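Local atomic coordinates of GMP reductase (Trypanosoma brucei brucei, PDB entry 6JIG), a protein that probably catalyses the NADPH-dependent reductive deamination of GMP to IMP, and carries paired CBS domains that bind guanine nucleotides. Residues 53-58 against 399-404; 318-323 against 426-431; 72-77 against 232-237; 378-383 against 435-440. The protein carries 1 engineered substitution. All coordinates share one frame; numbering follows the deposited sequence.

Interaction 1 of 4, residues 53-58 against 399-404. With 5GP (guanosine-5'-monophosphate), chain B.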
loop_
_atom_site.group_PDB
_atom_site.type_symbol
_atom_site.label_atom_id
_atom_site.label_comp_id
_atom_site.label_asym_id
_atom_site.label_seq_id
_atom_site.Cartn_x
_atom_site.Cartn_y
_atom_site.Cartn_z
ATOM N N ASN A 53 -2.467 28.677 -23.048
ATOM C CA ASN A 53 -1.468 28.542 -24.117
ATOM C C ASN A 53 -0.366 27.577 -23.666
ATOM O O ASN A 53 0.775 27.953 -23.400
ATOM C CB ASN A 53 -0.890 29.899 -24.493
ATOM C CG ASN A 53 -0.452 30.719 -23.280
ATOM O OD1 ASN A 53 -1.208 30.882 -22.315
ATOM N ND2 ASN A 53 0.774 31.237 -23.326
ATOM N N MET A 54 -0.743 26.307 -23.581
ATOM C CA MET A 54 0.159 25.197 -23.324
ATOM C C MET A 54 0.065 24.222 -24.484
ATOM O O MET A 54 -1.013 24.039 -25.057
ATOM C CB MET A 54 -0.204 24.489 -22.015
ATOM C CG MET A 54 0.038 25.359 -20.803
ATOM S SD MET A 54 -0.644 24.591 -19.322
ATOM C CE MET A 54 0.306 23.063 -19.326
ATOM N N ASP A 55 1.189 23.587 -24.826
ATOM C CA ASP A 55 1.149 22.705 -25.981
ATOM C C ASP A 55 0.477 21.376 -25.686
ATOM O O ASP A 55 0.364 20.556 -26.601
ATOM C CB ASP A 55 2.552 22.506 -26.574
ATOM C CG ASP A 55 3.522 21.748 -25.657
ATOM O OD1 ASP A 55 3.165 21.389 -24.516
ATOM O OD2 ASP A 55 4.664 21.509 -26.122
ATOM N N THR A 56 -0.013 21.158 -24.462
ATOM C CA THR A 56 -0.877 20.026 -24.160
ATOM C C THR A 56 -2.320 20.449 -23.899
ATOM O O THR A 56 -3.139 19.617 -23.497
ATOM C CB THR A 56 -0.338 19.242 -22.957
ATOM O OG1 THR A 56 -0.190 20.125 -21.841
ATOM C CG2 THR A 56 1.016 18.629 -23.278
ATOM N N VAL A 57 -2.658 21.717 -24.118
ATOM C CA VAL A 57 -4.012 22.185 -23.833
ATOM C C VAL A 57 -4.664 22.799 -25.069
ATOM O O VAL A 57 -5.747 22.369 -25.480
ATOM C CB VAL A 57 -4.019 23.181 -22.652
ATOM C CG1 VAL A 57 -5.404 23.749 -22.470
ATOM C CG2 VAL A 57 -3.562 22.493 -21.352
ATOM N N CYS A 58 -4.026 23.794 -25.686
ATOM C CA CYS A 58 -4.722 24.608 -26.690
ATOM C C CYS A 58 -4.006 24.621 -28.042
ATOM O O CYS A 58 -3.062 25.390 -28.251
ATOM C CB CYS A 58 -4.921 26.034 -26.186
ATOM S SG CYS A 58 -6.020 27.007 -27.314
ATOM N N ARG A 399 2.209 18.876 -19.561
ATOM C CA ARG A 399 3.604 19.180 -19.283
ATOM C C ARG A 399 3.821 20.685 -19.215
ATOM O O ARG A 399 3.176 21.463 -19.928
ATOM C CB ARG A 399 4.532 18.550 -20.332
ATOM C CG ARG A 399 4.439 19.172 -21.712
ATOM C CD ARG A 399 5.123 18.290 -22.727
ATOM N NE ARG A 399 5.086 18.868 -24.066
ATOM C CZ ARG A 399 5.447 18.210 -25.162
ATOM N NH1 ARG A 399 5.869 16.955 -25.062
ATOM N NH2 ARG A 399 5.386 18.802 -26.350
ATOM N N GLY A 400 4.748 21.081 -18.344
ATOM C CA GLY A 400 5.068 22.486 -18.204
ATOM C C GLY A 400 5.817 23.017 -19.410
ATOM O O GLY A 400 6.605 22.314 -20.043
ATOM N N MET A 401 5.549 24.286 -19.732
ATOM C CA MET A 401 6.213 24.960 -20.843
ATOM C C MET A 401 7.636 25.395 -20.505
ATOM O O MET A 401 8.375 25.798 -21.410
ATOM C CB MET A 401 5.379 26.164 -21.293
ATOM C CG MET A 401 3.987 25.775 -21.819
ATOM S SD MET A 401 4.054 24.882 -23.406
ATOM C CE MET A 401 4.003 26.264 -24.559
ATOM N N ALA A 402 8.037 25.322 -19.233
ATOM C CA ALA A 402 9.427 25.506 -18.835
ATOM C C ALA A 402 10.106 24.182 -18.496
ATOM O O ALA A 402 11.213 24.187 -17.949
ATOM C CB ALA A 402 9.521 26.472 -17.649
ATOM N N GLY A 403 9.463 23.048 -18.803
ATOM C CA GLY A 403 10.045 21.743 -18.574
ATOM C C GLY A 403 10.803 21.220 -19.790
ATOM O O GLY A 403 10.848 21.838 -20.855
ATOM N N PHE A 404 11.406 20.040 -19.612
ATOM C CA PHE A 404 12.232 19.471 -20.675
ATOM C C PHE A 404 11.389 19.032 -21.869
ATOM O O PHE A 404 11.764 19.278 -23.022
ATOM C CB PHE A 404 13.051 18.294 -20.136
ATOM C CG PHE A 404 14.327 18.703 -19.458
ATOM C CD1 PHE A 404 15.153 19.661 -20.025
ATOM C CD2 PHE A 404 14.701 18.130 -18.251
ATOM C CE1 PHE A 404 16.332 20.039 -19.399
ATOM C CE2 PHE A 404 15.879 18.503 -17.621
ATOM C CZ PHE A 404 16.694 19.458 -18.198
HETATM P P 5GP B . -3.044 24.967 -14.335
HETATM O O1P 5GP B . -2.852 24.870 -12.830
HETATM O O2P 5GP B . -2.587 23.732 -15.084
HETATM O O3P 5GP B . -4.398 25.482 -14.756
HETATM O "O5'" 5GP B . -2.056 26.165 -14.707
HETATM C "C5'" 5GP B . -1.675 26.463 -16.041
HETATM C "C4'" 5GP B . -0.740 27.655 -16.077
HETATM O "O4'" 5GP B . 0.558 27.268 -15.569
HETATM C "C3'" 5GP B . -0.418 28.220 -17.455
HETATM O "O3'" 5GP B . -1.456 29.036 -17.985
HETATM C "C2'" 5GP B . 0.913 28.956 -17.220
HETATM O "O2'" 5GP B . 0.717 30.260 -16.688
HETATM C "C1'" 5GP B . 1.551 28.119 -16.108
HETATM N N9 5GP B . 2.652 27.280 -16.595
HETATM C C8 5GP B . 2.621 26.394 -17.603
HETATM N N7 5GP B . 3.850 25.822 -17.692
HETATM C C5 5GP B . 4.622 26.353 -16.713
HETATM C C6 5GP B . 5.936 26.161 -16.306
HETATM O O6 5GP B . 6.646 25.324 -16.902
HETATM N N1 5GP B . 6.420 26.875 -15.277
HETATM C C2 5GP B . 5.662 27.771 -14.629
HETATM N N2 5GP B . 6.175 28.472 -13.593
HETATM N N3 5GP B . 4.372 27.975 -14.990
HETATM C C4 5GP B . 3.855 27.273 -16.026
HETATM O O HOH W 1 2.148 21.859 -22.330
#
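Asp-55 and Arg-399 meet where the loop after the first strand of the TIM barrel, strand 49-51, reaches the end of strand 393-399, just before the loop that leads into helix 404-414. The tight part is polar. Arg-399 takes the carboxylate side-on with NE and NH2, one oxygen each, in a salt bridge whose shorter arm is NH2 to OD2 of Asp-55 at 2.8 Å. That oxygen lies in the guanidinium plane, yet NH2 comes from above the carboxylate, because the two planes are turned 51° apart. A water ties the bridge to the backbone: it donates to Asp-55 OD1 and to Arg-399 O, and accepts from Thr-56 OG1 at 3.0 Å. The apolar part is looser. The Met-54 and Met-401 side chains pass each other with their CG atoms 4.1 Å apart, and chi2 (-69°) turns SD of Met-401 to the N-H of Asp-55 in a weak hydrogen bond of 3.4 Å. Arg-399, only partly buried, rests on helix 404-414. Residues 399-404 also read the base of the bound GMP: the N-H of Ala-402 meets O6 at 2.7 Å, and the N-H of Met-401 points almost straight at N7, 3.1 Å away.

Interaction 2 of 4, residues 318-323 against 426-431. Engineered in segment 318-323: Ala-318 (natural residue Cys). With K (potassium ion), chain D; 5GP (guanosine-5'-monophosphate), chain B.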
loop_
_atom_site.group_PDB
_atom_site.type_symbol
_atom_site.label_atom_id
_atom_site.label_comp_id
_atom_site.label_asym_id
_atom_site.label_seq_id
_atom_site.Cartn_x
_atom_site.Cartn_y
_atom_site.Cartn_z
ATOM N N ALA A 318 3.781 23.607 -12.725
ATOM C CA ALA A 318 4.791 24.639 -12.521
ATOM C C ALA A 318 5.604 24.373 -11.258
ATOM O O ALA A 318 5.046 24.017 -10.218
ATOM C CB ALA A 318 4.124 26.008 -12.401
ATOM N N ILE A 319 6.921 24.598 -11.342
ATOM C CA ILE A 319 7.803 24.413 -10.188
ATOM C C ILE A 319 8.806 25.558 -10.083
ATOM O O ILE A 319 9.879 25.407 -9.481
ATOM C CB ILE A 319 8.538 23.059 -10.241
ATOM C CG1 ILE A 319 9.313 22.914 -11.549
ATOM C CG2 ILE A 319 7.558 21.896 -10.058
ATOM C CD1 ILE A 319 10.205 21.694 -11.585
ATOM N N THR A 320 8.459 26.705 -10.674
ATOM C CA THR A 320 9.178 27.948 -10.420
ATOM C C THR A 320 9.422 28.178 -8.932
ATOM O O THR A 320 10.490 28.650 -8.531
ATOM C CB THR A 320 8.379 29.112 -11.009
ATOM O OG1 THR A 320 8.368 29.000 -12.440
ATOM C CG2 THR A 320 8.952 30.454 -10.601
ATOM N N ARG A 321 8.419 27.905 -8.102
ATOM C CA ARG A 321 8.581 28.117 -6.676
ATOM C C ARG A 321 9.609 27.155 -6.086
ATOM O O ARG A 321 10.246 27.483 -5.081
ATOM C CB ARG A 321 7.213 27.994 -5.979
ATOM C CG ARG A 321 6.205 29.039 -6.489
ATOM C CD ARG A 321 4.817 28.926 -5.855
ATOM N NE ARG A 321 3.868 29.895 -6.410
ATOM C CZ ARG A 321 2.632 30.072 -5.949
ATOM N NH1 ARG A 321 2.190 29.355 -4.909
ATOM N NH2 ARG A 321 1.841 30.966 -6.524
ATOM N N LEU A 322 9.810 25.986 -6.706
ATOM C CA LEU A 322 10.811 25.044 -6.208
ATOM C C LEU A 322 12.191 25.284 -6.798
ATOM O O LEU A 322 13.191 24.993 -6.130
ATOM C CB LEU A 322 10.395 23.600 -6.503
ATOM C CG LEU A 322 9.001 23.209 -5.991
ATOM C CD1 LEU A 322 8.714 21.747 -6.276
ATOM C CD2 LEU A 322 8.862 23.508 -4.511
ATOM N N VAL A 323 12.275 25.793 -8.025
ATOM C CA VAL A 323 13.568 26.000 -8.672
ATOM C C VAL A 323 14.144 27.370 -8.340
ATOM O O VAL A 323 15.312 27.494 -7.962
ATOM C CB VAL A 323 13.440 25.796 -10.196
ATOM C CG1 VAL A 323 14.717 26.221 -10.886
ATOM C CG2 VAL A 323 13.130 24.341 -10.506
ATOM N N VAL A 426 17.548 24.872 -17.175
ATOM C CA VAL A 426 17.206 24.612 -15.777
ATOM C C VAL A 426 15.682 24.588 -15.716
ATOM O O VAL A 426 15.048 25.655 -15.683
ATOM C CB VAL A 426 17.816 25.667 -14.838
ATOM C CG1 VAL A 426 17.517 25.343 -13.371
ATOM C CG2 VAL A 426 19.327 25.765 -15.065
ATOM N N PRO A 427 15.056 23.410 -15.727
ATOM C CA PRO A 427 13.603 23.349 -15.924
ATOM C C PRO A 427 12.842 23.962 -14.756
ATOM O O PRO A 427 13.264 23.876 -13.600
ATOM C CB PRO A 427 13.325 21.844 -16.045
ATOM C CG PRO A 427 14.436 21.199 -15.277
ATOM C CD PRO A 427 15.643 22.077 -15.494
ATOM N N GLU A 428 11.717 24.610 -15.077
ATOM C CA GLU A 428 10.787 25.132 -14.077
ATOM C C GLU A 428 9.369 24.615 -14.310
ATOM O O GLU A 428 8.400 25.210 -13.821
ATOM C CB GLU A 428 10.821 26.666 -14.054
ATOM C CG GLU A 428 12.235 27.243 -13.953
ATOM C CD GLU A 428 12.295 28.617 -13.281
ATOM O OE1 GLU A 428 11.229 29.155 -12.914
ATOM O OE2 GLU A 428 13.416 29.158 -13.125
ATOM N N GLY A 429 9.242 23.507 -15.047
ATOM C CA GLY A 429 7.992 22.784 -15.153
ATOM C C GLY A 429 8.262 21.295 -15.263
ATOM O O GLY A 429 9.389 20.862 -15.525
ATOM N N VAL A 430 7.209 20.509 -15.049
ATOM C CA VAL A 430 7.320 19.056 -15.038
ATOM C C VAL A 430 6.388 18.470 -16.096
ATOM O O VAL A 430 5.572 19.170 -16.696
ATOM C CB VAL A 430 7.010 18.452 -13.651
ATOM C CG1 VAL A 430 7.978 18.985 -12.609
ATOM C CG2 VAL A 430 5.562 18.731 -13.255
ATOM N N GLU A 431 6.527 17.164 -16.315
ATOM C CA GLU A 431 5.631 16.397 -17.167
ATOM C C GLU A 431 4.846 15.388 -16.334
ATOM O O GLU A 431 5.323 14.891 -15.307
ATOM C CB GLU A 431 6.405 15.673 -18.274
HETATM K K K D . 2.893 24.802 -8.782
HETATM P P 5GP B . -3.044 24.967 -14.335
HETATM O O1P 5GP B . -2.852 24.870 -12.830
HETATM O O2P 5GP B . -2.587 23.732 -15.084
HETATM O O3P 5GP B . -4.398 25.482 -14.756
HETATM O "O5'" 5GP B . -2.056 26.165 -14.707
HETATM C "C5'" 5GP B . -1.675 26.463 -16.041
HETATM C "C4'" 5GP B . -0.740 27.655 -16.077
HETATM O "O4'" 5GP B . 0.558 27.268 -15.569
HETATM C "C3'" 5GP B . -0.418 28.220 -17.455
HETATM O "O3'" 5GP B . -1.456 29.036 -17.985
HETATM C "C2'" 5GP B . 0.913 28.956 -17.220
HETATM O "O2'" 5GP B . 0.717 30.260 -16.688
HETATM C "C1'" 5GP B . 1.551 28.119 -16.108
HETATM N N9 5GP B . 2.652 27.280 -16.595
HETATM C C8 5GP B . 2.621 26.394 -17.603
HETATM N N7 5GP B . 3.850 25.822 -17.692
HETATM C C5 5GP B . 4.622 26.353 -16.713
HETATM C C6 5GP B . 5.936 26.161 -16.306
HETATM O O6 5GP B . 6.646 25.324 -16.902
HETATM N N1 5GP B . 6.420 26.875 -15.277
HETATM C C2 5GP B . 5.662 27.771 -14.629
HETATM N N2 5GP B . 6.175 28.472 -13.593
HETATM N N3 5GP B . 4.372 27.975 -14.990
HETATM C C4 5GP B . 3.855 27.273 -16.026
#
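Ala-318 and Gly-429 bring their backbones together in a single bridge with CA atoms 4.5 Å apart, beside which the N-H of Ile-319 reaches Glu-428 O at 3.0 Å, coming from above the carbonyl plane. The same oxygen also accepts a hydrogen bond from N1 of the bound GMP, so one carbonyl serves both the loop and the base. Thr-320 works in a similar way. Its OG1 lies beside the backbone N (chi1 -67°) and donates to the anti lone pair of Glu-428 OE1 at 2.9 Å, while accepting from the GMP exocyclic N2. With its proton committed to the carboxylate, the hydroxyl offers its oxygen to the amino group; the Glu-428 carboxylate thus acts in the second shell and orients the hydroxyl. The other carboxylate oxygen, OE2, is held by Ser-453 of the second subunit. Residues 318-323 belong to the active-site loop of the IMPDH/GMPR family, set on a TIM barrel: position 318, an engineered alanine in place of cysteine, is the predicted site of the thioimidate intermediate. CB of Ala-318 sits 3.2 Å from C2 of GMP. Ala-318 O also binds the potassium ion at 2.7 Å, together with carbonyls of Gly-313 and Gly-315 and three from the second subunit. On the apolar side, CD1 of Ile-319 packs against CG1 of Val-430 at 3.7 Å, and its CG1 lies over the Glu-428 to Gly-429 peptide. CG1 of Val-323 meets CG1 of Val-426, while its CG2 presses on Pro-427 O, a buried carbonyl without a polar partner in the model.

Interaction 3 of 4, residues 72-77 against 232-237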
loop_
_atom_site.group_PDB
_atom_site.type_symbol
_atom_site.label_atom_id
_atom_site.label_comp_id
_atom_site.label_asym_id
_atom_site.label_seq_id
_atom_site.Cartn_x
_atom_site.Cartn_y
_atom_site.Cartn_z
ATOM N N ILE A 72 -12.597 31.525 -24.895
ATOM C CA ILE A 72 -11.544 31.715 -25.894
ATOM C C ILE A 72 -10.377 30.802 -25.546
ATOM O O ILE A 72 -10.195 30.413 -24.385
ATOM C CB ILE A 72 -11.107 33.202 -25.977
ATOM C CG1 ILE A 72 -10.416 33.504 -27.316
ATOM C CG2 ILE A 72 -10.176 33.597 -24.802
ATOM C CD1 ILE A 72 -10.119 34.973 -27.529
ATOM N N GLY A 73 -9.593 30.438 -26.562
ATOM C CA GLY A 73 -8.326 29.758 -26.359
ATOM C C GLY A 73 -7.188 30.653 -26.813
ATOM O O GLY A 73 -7.356 31.474 -27.720
ATOM N N ILE A 74 -6.028 30.507 -26.166
ATOM C CA ILE A 74 -4.799 31.198 -26.557
ATOM C C ILE A 74 -3.860 30.160 -27.168
ATOM O O ILE A 74 -3.365 29.264 -26.469
ATOM C CB ILE A 74 -4.124 31.911 -25.378
ATOM C CG1 ILE A 74 -5.087 32.845 -24.647
ATOM C CG2 ILE A 74 -2.891 32.682 -25.862
ATOM C CD1 ILE A 74 -5.758 33.908 -25.543
ATOM N N LEU A 75 -3.603 30.289 -28.466
ATOM C CA LEU A 75 -2.715 29.366 -29.171
ATOM C C LEU A 75 -1.277 29.495 -28.679
ATOM O O LEU A 75 -0.718 30.597 -28.636
ATOM C CB LEU A 75 -2.765 29.641 -30.674
ATOM C CG LEU A 75 -4.122 29.405 -31.335
ATOM C CD1 LEU A 75 -4.099 29.885 -32.801
ATOM C CD2 LEU A 75 -4.541 27.944 -31.256
ATOM N N HIS A 76 -0.662 28.361 -28.340
ATOM C CA HIS A 76 0.679 28.384 -27.782
ATOM C C HIS A 76 1.707 28.667 -28.881
ATOM O O HIS A 76 1.432 28.512 -30.080
ATOM C CB HIS A 76 0.982 27.060 -27.078
ATOM C CG HIS A 76 1.239 25.927 -28.018
ATOM N ND1 HIS A 76 2.494 25.654 -28.523
ATOM C CD2 HIS A 76 0.411 24.993 -28.539
ATOM C CE1 HIS A 76 2.422 24.608 -29.328
ATOM N NE2 HIS A 76 1.169 24.189 -29.357
ATOM N N ARG A 77 2.896 29.105 -28.458
ATOM C CA ARG A 77 3.955 29.548 -29.359
ATOM C C ARG A 77 5.123 28.571 -29.439
ATOM O O ARG A 77 6.167 28.908 -30.008
ATOM C CB ARG A 77 4.461 30.926 -28.932
ATOM C CG ARG A 77 5.291 30.913 -27.630
ATOM C CD ARG A 77 5.710 32.314 -27.227
ATOM N NE ARG A 77 6.084 32.406 -25.811
ATOM C CZ ARG A 77 7.336 32.495 -25.380
ATOM N NH1 ARG A 77 8.337 32.499 -26.253
ATOM N NH2 ARG A 77 7.593 32.586 -24.080
ATOM N N GLY A 232 -6.977 33.925 -29.622
ATOM C CA GLY A 232 -5.758 34.645 -29.335
ATOM C C GLY A 232 -4.528 33.786 -29.594
ATOM O O GLY A 232 -4.613 32.591 -29.875
ATOM N N ALA A 233 -3.367 34.426 -29.491
ATOM C CA ALA A 233 -2.103 33.750 -29.730
ATOM C C ALA A 233 -1.023 34.357 -28.848
ATOM O O ALA A 233 -0.991 35.577 -28.649
ATOM C CB ALA A 233 -1.705 33.848 -31.211
ATOM N N ALA A 234 -0.148 33.492 -28.314
ATOM C CA ALA A 234 0.950 33.900 -27.454
ATOM C C ALA A 234 2.193 34.212 -28.278
ATOM O O ALA A 234 2.437 33.596 -29.318
ATOM C CB ALA A 234 1.289 32.805 -26.439
ATOM N N VAL A 235 2.962 35.191 -27.799
ATOM C CA VAL A 235 4.292 35.531 -28.298
ATOM C C VAL A 235 5.219 35.739 -27.110
ATOM O O VAL A 235 4.783 36.009 -25.990
ATOM C CB VAL A 235 4.296 36.805 -29.166
ATOM C CG1 VAL A 235 3.354 36.650 -30.346
ATOM C CG2 VAL A 235 3.947 38.033 -28.312
ATOM N N GLY A 236 6.515 35.637 -27.377
ATOM C CA GLY A 236 7.549 35.927 -26.404
ATOM C C GLY A 236 8.025 37.360 -26.490
ATOM O O GLY A 236 7.297 38.257 -26.928
ATOM N N VAL A 237 9.271 37.588 -26.072
ATOM C CA VAL A 237 9.758 38.954 -25.924
ATOM C C VAL A 237 11.069 39.134 -26.680
ATOM O O VAL A 237 11.746 40.155 -26.518
ATOM C CB VAL A 237 9.945 39.332 -24.442
ATOM C CG1 VAL A 237 8.607 39.262 -23.704
ATOM C CG2 VAL A 237 10.989 38.429 -23.787
#
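Arg-77 sets CG between its backbone N and carbonyl carbon (chi1 72°), and with chi2 and chi3 both near anti the chain runs out extended to NE over the backbone of Val-235 and Gly-236. Ile-74, by contrast, has CG2 anti to the backbone N and so puts that methyl against the peptide joining Ala-233 to Ala-234. The contact pairs the second and third strands of the closed eight-stranded TIM barrel, strands 72-75 and 232-235, which run parallel; between them in sequence come helix 81-93 and both CBS modules. Three backbone hydrogen bonds sew the pair: Gly-232 N to Gly-73 O, Leu-75 N to Gly-232 O at 2.9 Å, and Ala-234 N to Leu-75 O at 3.0 Å. On the face carrying Ile-74, its CD1 rests 3.9 Å from CA of Gly-232, a place that a CB at that glycine would invade. Ile-74 CG2 and Ala-234 CB lie 4.2 Å apart. On the other face Leu-75 and Ala-233 have their CB atoms 4.4 Å apart, with helices 81-93 and 239-251 packed outside. Just past the end of strand 72-75, Arg-77 CB touches Ala-234 O, and CD approaches Gly-236 N at 3.4 Å. NH2 has a weak hydrogen bond to the carbonyl of Asp-259, at the predicted NAD(+) site. One face of the guanidinium is covered near its rim by CA of Gly-236, 3.5 Å above the plane.

Interaction 4 of 4, residues 378-383 against 435-440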
loop_
_atom_site.group_PDB
_atom_site.type_symbol
_atom_site.label_atom_id
_atom_site.label_comp_id
_atom_site.label_asym_id
_atom_site.label_seq_id
_atom_site.Cartn_x
_atom_site.Cartn_y
_atom_site.Cartn_z
ATOM N N ALA A 378 -6.815 19.833 -19.836
ATOM C CA ALA A 378 -5.936 18.835 -20.425
ATOM C C ALA A 378 -6.624 17.475 -20.395
ATOM O O ALA A 378 -7.489 17.212 -19.554
ATOM C CB ALA A 378 -4.603 18.788 -19.677
ATOM N N GLY A 379 -6.260 16.618 -21.343
ATOM C CA GLY A 379 -6.867 15.311 -21.431
ATOM C C GLY A 379 -8.275 15.291 -21.974
ATOM O O GLY A 379 -8.888 14.214 -22.028
ATOM N N THR A 380 -8.828 16.438 -22.356
ATOM C CA THR A 380 -10.094 16.393 -23.056
ATOM C C THR A 380 -9.852 15.979 -24.504
ATOM O O THR A 380 -8.715 15.977 -24.993
ATOM C CB THR A 380 -10.804 17.744 -22.983
ATOM O OG1 THR A 380 -9.945 18.761 -23.505
ATOM C CG2 THR A 380 -11.146 18.085 -21.521
ATOM N N ASP A 381 -10.940 15.598 -25.180
ATOM C CA ASP A 381 -10.865 15.232 -26.590
ATOM C C ASP A 381 -10.124 16.291 -27.396
ATOM O O ASP A 381 -9.255 15.971 -28.217
ATOM C CB ASP A 381 -12.270 15.046 -27.164
ATOM C CG ASP A 381 -12.959 13.789 -26.668
ATOM O OD1 ASP A 381 -12.394 13.059 -25.827
ATOM O OD2 ASP A 381 -14.090 13.533 -27.122
ATOM N N GLU A 382 -10.454 17.563 -27.167
ATOM C CA GLU A 382 -9.932 18.649 -27.986
ATOM C C GLU A 382 -8.513 19.058 -27.615
ATOM O O GLU A 382 -7.865 19.755 -28.402
ATOM C CB GLU A 382 -10.863 19.864 -27.893
ATOM C CG GLU A 382 -12.224 19.649 -28.550
ATOM C CD GLU A 382 -13.234 18.974 -27.637
ATOM O OE1 GLU A 382 -12.844 18.490 -26.546
ATOM O OE2 GLU A 382 -14.427 18.924 -28.010
ATOM N N ALA A 383 -8.019 18.663 -26.446
ATOM C CA ALA A 383 -6.638 18.948 -26.108
ATOM C C ALA A 383 -5.711 18.190 -27.059
ATOM O O ALA A 383 -6.057 17.110 -27.542
ATOM C CB ALA A 383 -6.338 18.556 -24.664
ATOM N N ALA A 435 -5.998 11.806 -16.591
ATOM C CA ALA A 435 -7.021 10.912 -17.115
ATOM C C ALA A 435 -7.798 11.589 -18.238
ATOM O O ALA A 435 -8.083 12.788 -18.177
ATOM C CB ALA A 435 -7.979 10.489 -15.998
ATOM N N CYS A 436 -8.130 10.814 -19.274
ATOM C CA CYS A 436 -8.907 11.339 -20.395
ATOM C C CYS A 436 -10.296 11.757 -19.940
ATOM O O CYS A 436 -11.021 10.972 -19.319
ATOM C CB CYS A 436 -9.016 10.285 -21.495
ATOM S SG CYS A 436 -7.527 10.119 -22.447
ATOM N N LYS A 437 -10.677 12.988 -20.279
ATOM C CA LYS A 437 -11.860 13.600 -19.691
ATOM C C LYS A 437 -13.078 13.628 -20.613
ATOM O O LYS A 437 -14.162 13.995 -20.151
ATOM C CB LYS A 437 -11.547 15.035 -19.244
ATOM C CG LYS A 437 -10.404 15.199 -18.240
ATOM C CD LYS A 437 -10.333 16.662 -17.773
ATOM C CE LYS A 437 -9.405 16.856 -16.577
ATOM N NZ LYS A 437 -7.996 16.657 -16.960
ATOM N N GLY A 438 -12.938 13.260 -21.886
ATOM C CA GLY A 438 -14.025 13.384 -22.833
ATOM C C GLY A 438 -14.028 14.742 -23.509
ATOM O O GLY A 438 -13.051 15.488 -23.434
ATOM N N PRO A 439 -15.124 15.092 -24.185
ATOM C CA PRO A 439 -15.182 16.396 -24.857
ATOM C C PRO A 439 -15.163 17.545 -23.858
ATOM O O PRO A 439 -15.690 17.441 -22.746
ATOM C CB PRO A 439 -16.510 16.345 -25.621
ATOM C CG PRO A 439 -17.323 15.319 -24.899
ATOM C CD PRO A 439 -16.344 14.300 -24.408
ATOM N N VAL A 440 -14.552 18.659 -24.280
ATOM C CA VAL A 440 -14.327 19.788 -23.374
ATOM C C VAL A 440 -15.616 20.570 -23.124
ATOM O O VAL A 440 -15.757 21.215 -22.080
ATOM C CB VAL A 440 -13.214 20.707 -23.920
ATOM C CG1 VAL A 440 -13.731 21.556 -25.047
ATOM C CG2 VAL A 440 -12.663 21.609 -22.819
#
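Glu-382 and Val-440 cross obliquely: a bend at chi2 (85°) swings CD toward Val-440, and OE1 accepts from its backbone N-H. The bond from Val-440 N is 2.8 Å long and meets Glu-382 OE1 on its syn side, 31° out of the carboxylate plane; the same oxygen also lies against CB and CG1 of the valine. Asp-381 and Pro-439 instead lie side by side and point the same way, with OD2 3.6 Å from the ring CD. The proline nitrogen has no proton to share. What fastens Asp-381 is its backbone N, bonded to Gly-438 O at 2.7 Å. Thr-380 CB sits straight off the end of the same carbonyl, 3.2 Å from Gly-438 O, while CG2 angles across CB of Lys-437 and OG1 turns to Leu-377 O. In this TIM-barrel domain residues 378-383 follow the eighth barrel strand, 370-373, and residues 435-440 lead from strand 431-435, outside the barrel sheet, into helix 440-457. Met-62 and Ala-65 of helix 60-68 cover the Val-440 side. The Lys-437 chain passes Ala-378 O, with CD 3.4 Å from it, and, bent at chi4 (69°), sets NZ 2.7 Å from that oxygen; NZ is also hydrogen-bonded to O of Asn-375, whose backbone N binds GMP. Gly-379, at positive phi, takes the N-H of Lys-437 on its carbonyl oxygen from above the plane. Cys-436 CA lies 3.3 Å from Gly-379 O in a CA-H...O contact. A CB on Gly-379 would run into Ala-435 O.

In the fold
Interactions 1 and 2 build two sides of one GMP site. Their centres are 12 Å apart, both touch the nucleotide, and Gly-400 N to Val-430 O (2.7 Å) and Ala-402 O to Glu-428 N (2.9 Å) probably hydrogen-bond the 399-404 and 426-431 loops together. Interaction 3, also 12 Å from interaction 1 between centres, lies nearer the centre of the chain, on the barrel strands: Asn-53 CB packs on Ile-74 O at 3.2 Å. Interaction 4 sits 15 Å from interaction 1, joined through Ala-383 CB and Thr-56 O at 3.6 Å. It is 24 Å from interaction 2, although the 426-431 and 435-440 segments are neighbours in sequence, and about 9 Å from interaction 3 at the nearest atoms.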